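PDB 3ON2: probable transcriptional regulator from Rhodococcus jostii, which probably binds DNA as a TetR-family transcriptional regulator, though its precise function is unknown. Local coordinates for residues 51-56 and 60-65. Numbering follows the deposited sequence.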
loop_
_atom_site.group_PDB
_atom_site.type_symbol
_atom_site.label_atom_id
_atom_site.label_comp_id
_atom_site.label_asym_id
_atom_site.label_seq_id
_atom_site.Cartn_x
_atom_site.Cartn_y
_atom_site.Cartn_z
ATOM N N LYS A 51 10.714 23.572 -9.264
ATOM C CA LYS A 51 9.714 22.807 -8.520
ATOM C C LYS A 51 10.115 21.326 -8.572
ATOM O O LYS A 51 9.381 20.471 -8.080
ATOM C CB LYS A 51 8.319 22.946 -9.149
ATOM C CG LYS A 51 7.804 24.367 -9.409
ATOM C CD LYS A 51 6.434 24.342 -10.119
ATOM C CE LYS A 51 6.525 24.142 -11.664
ATOM N NZ LYS A 51 7.388 22.985 -12.170
ATOM N N HIS A 52 11.279 21.056 -9.173
ATOM C CA HIS A 52 11.771 19.711 -9.529
ATOM C C HIS A 52 10.903 18.969 -10.542
ATOM O O HIS A 52 11.360 18.644 -11.637
ATOM C CB HIS A 52 12.008 18.808 -8.307
ATOM C CG HIS A 52 12.340 17.405 -8.690
ATOM N ND1 HIS A 52 13.614 17.016 -9.048
ATOM C CD2 HIS A 52 11.557 16.309 -8.827
ATOM C CE1 HIS A 52 13.599 15.739 -9.389
ATOM N NE2 HIS A 52 12.369 15.283 -9.237
ATOM N N PHE A 53 9.658 18.683 -10.162
ATOM C CA PHE A 53 8.741 17.933 -11.003
ATOM C C PHE A 53 8.323 18.738 -12.220
ATOM O O PHE A 53 8.103 19.928 -12.129
ATOM C CB PHE A 53 7.518 17.521 -10.176
ATOM C CG PHE A 53 7.851 16.549 -9.082
ATOM C CD1 PHE A 53 8.029 15.190 -9.364
ATOM C CD2 PHE A 53 8.007 16.987 -7.767
ATOM C CE1 PHE A 53 8.347 14.284 -8.352
ATOM C CE2 PHE A 53 8.333 16.076 -6.748
ATOM C CZ PHE A 53 8.492 14.730 -7.048
ATOM N N ARG A 54 8.209 18.072 -13.354
ATOM C CA ARG A 54 7.870 18.712 -14.633
ATOM C C ARG A 54 6.459 19.307 -14.580
ATOM O O ARG A 54 6.210 20.366 -15.145
ATOM C CB ARG A 54 7.942 17.648 -15.743
ATOM C CG ARG A 54 7.542 18.082 -17.138
ATOM C CD ARG A 54 8.742 18.404 -18.024
ATOM N NE ARG A 54 9.768 17.356 -18.028
ATOM C CZ ARG A 54 10.072 16.577 -19.073
ATOM N NH1 ARG A 54 11.039 15.680 -18.955
ATOM N NH2 ARG A 54 9.422 16.698 -20.232
ATOM N N ASP A 55 5.538 18.609 -13.918
ATOM C CA ASP A 55 4.147 19.053 -13.794
ATOM C C ASP A 55 3.476 18.295 -12.656
ATOM O O ASP A 55 4.088 17.413 -12.034
ATOM C CB ASP A 55 3.380 18.833 -15.112
ATOM C CG ASP A 55 3.516 17.388 -15.660
ATOM O OD1 ASP A 55 3.593 16.402 -14.887
ATOM O OD2 ASP A 55 3.536 17.231 -16.901
ATOM N N ARG A 56 2.226 18.646 -12.383
ATOM C CA ARG A 56 1.461 18.032 -11.321
ATOM C C ARG A 56 1.409 16.525 -11.479
ATOM O O ARG A 56 1.532 15.797 -10.494
ATOM C CB ARG A 56 0.019 18.576 -11.306
ATOM C CG ARG A 56 -0.830 18.040 -10.137
ATOM C CD ARG A 56 -2.092 18.898 -9.930
ATOM N NE ARG A 56 -2.723 18.559 -8.662
ATOM C CZ ARG A 56 -3.840 17.845 -8.548
ATOM N NH1 ARG A 56 -4.334 17.557 -7.354
ATOM N NH2 ARG A 56 -4.468 17.421 -9.631
ATOM N N LEU A 60 2.182 13.419 -8.806
ATOM C CA LEU A 60 1.202 12.402 -8.380
ATOM C C LEU A 60 1.712 10.993 -8.665
ATOM O O LEU A 60 1.510 10.083 -7.843
ATOM C CB LEU A 60 -0.165 12.600 -9.036
ATOM C CG LEU A 60 -0.858 13.937 -8.839
ATOM C CD1 LEU A 60 -2.102 14.032 -9.702
ATOM C CD2 LEU A 60 -1.191 14.141 -7.340
ATOM N N ASP A 61 2.352 10.824 -9.830
ATOM C CA ASP A 61 2.950 9.545 -10.221
ATOM C C ASP A 61 4.035 9.146 -9.202
ATOM O O ASP A 61 4.124 7.978 -8.826
ATOM C CB ASP A 61 3.572 9.634 -11.623
ATOM C CG ASP A 61 2.523 9.719 -12.762
ATOM O OD1 ASP A 61 1.293 9.566 -12.513
ATOM O OD2 ASP A 61 2.953 9.916 -13.931
ATOM N N ALA A 62 4.850 10.120 -8.779
ATOM C CA ALA A 62 5.902 9.908 -7.777
ATOM C C ALA A 62 5.339 9.503 -6.413
ATOM O O ALA A 62 5.872 8.591 -5.790
ATOM C CB ALA A 62 6.804 11.144 -7.645
ATOM N N LEU A 63 4.269 10.164 -5.967
ATOM C CA LEU A 63 3.580 9.808 -4.718
ATOM C C LEU A 63 2.998 8.404 -4.763
ATOM O O LEU A 63 3.169 7.603 -3.832
ATOM C CB LEU A 63 2.433 10.788 -4.464
ATOM C CG LEU A 63 2.820 12.122 -3.839
ATOM C CD1 LEU A 63 1.656 13.132 -3.952
ATOM C CD2 LEU A 63 3.208 11.899 -2.376
ATOM N N ALA A 64 2.342 8.101 -5.881
ATOM C CA ALA A 64 1.746 6.779 -6.103
ATOM C C ALA A 64 2.827 5.691 -6.124
ATOM O O ALA A 64 2.677 4.648 -5.483
ATOM C CB ALA A 64 0.951 6.781 -7.402
ATOM N N GLU A 65 3.905 5.920 -6.868
ATOM C CA GLU A 65 5.024 4.956 -6.924
ATOM C C GLU A 65 5.638 4.721 -5.541
ATOM O O GLU A 65 5.829 3.580 -5.118
ATOM C CB GLU A 65 6.104 5.437 -7.905
ATOM C CG GLU A 65 7.125 4.347 -8.257
ATOM C CD GLU A 65 8.441 4.915 -8.755
ATOM O OE1 GLU A 65 8.700 6.131 -8.557
ATOM O OE2 GLU A 65 9.225 4.136 -9.332
#
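Where the predicted helix-turn-helix of this TetR-family regulator runs into the long helix 56-81, F53 meets A62 and R56 meets L60, and residues 51-56 and 60-65 illustrate that junction. F53 closes the predicted motif, and A62 lies nearly two turns into helix 56-81. CE1 of F53 lies 3.6 Å from CB of A62, with CZ of F53 slightly farther away; the methyl approaches the ring obliquely. CB of F53 points toward the helix, and a chi1 of -66°, with CG anti to the carbonyl carbon, carries the ring on to A62. One face of the same phenyl carries CD2 of H52, 3.5 Å above the ring plane and over its centre, so the aromatic is packed by its preceding neighbour as well as by A62.

D55, immediately before the helix, is its N-cap, OD1 accepting a hydrogen bond from N of A58. Near the start of the helix, N of L60 donates to O of R56 at 3.0 Å with an N-H...O angle of 157°. The side chains of these two residues also meet: CD1 of L60 sits over one face of the R56 guanidinium, offset toward its rim and 4.1 Å from NH2 of R56. The arginine chain, extended from CG to NE with CG anti to the backbone N (chi1 -176°), brings the guanidinium alongside L60. NE of R56 is hydrogen-bonded to O of L33 and makes a long, weak ion pair with a sulfate, probably from the crystallisation liquor.

Helix 35-41 is touched by F53 through L35, while A62 packs against R14 and L18 of helix 13-28; the loop residue F53 thus meets helix 35-41, and helix 56-81 itself packs on helix 13-28 through A62.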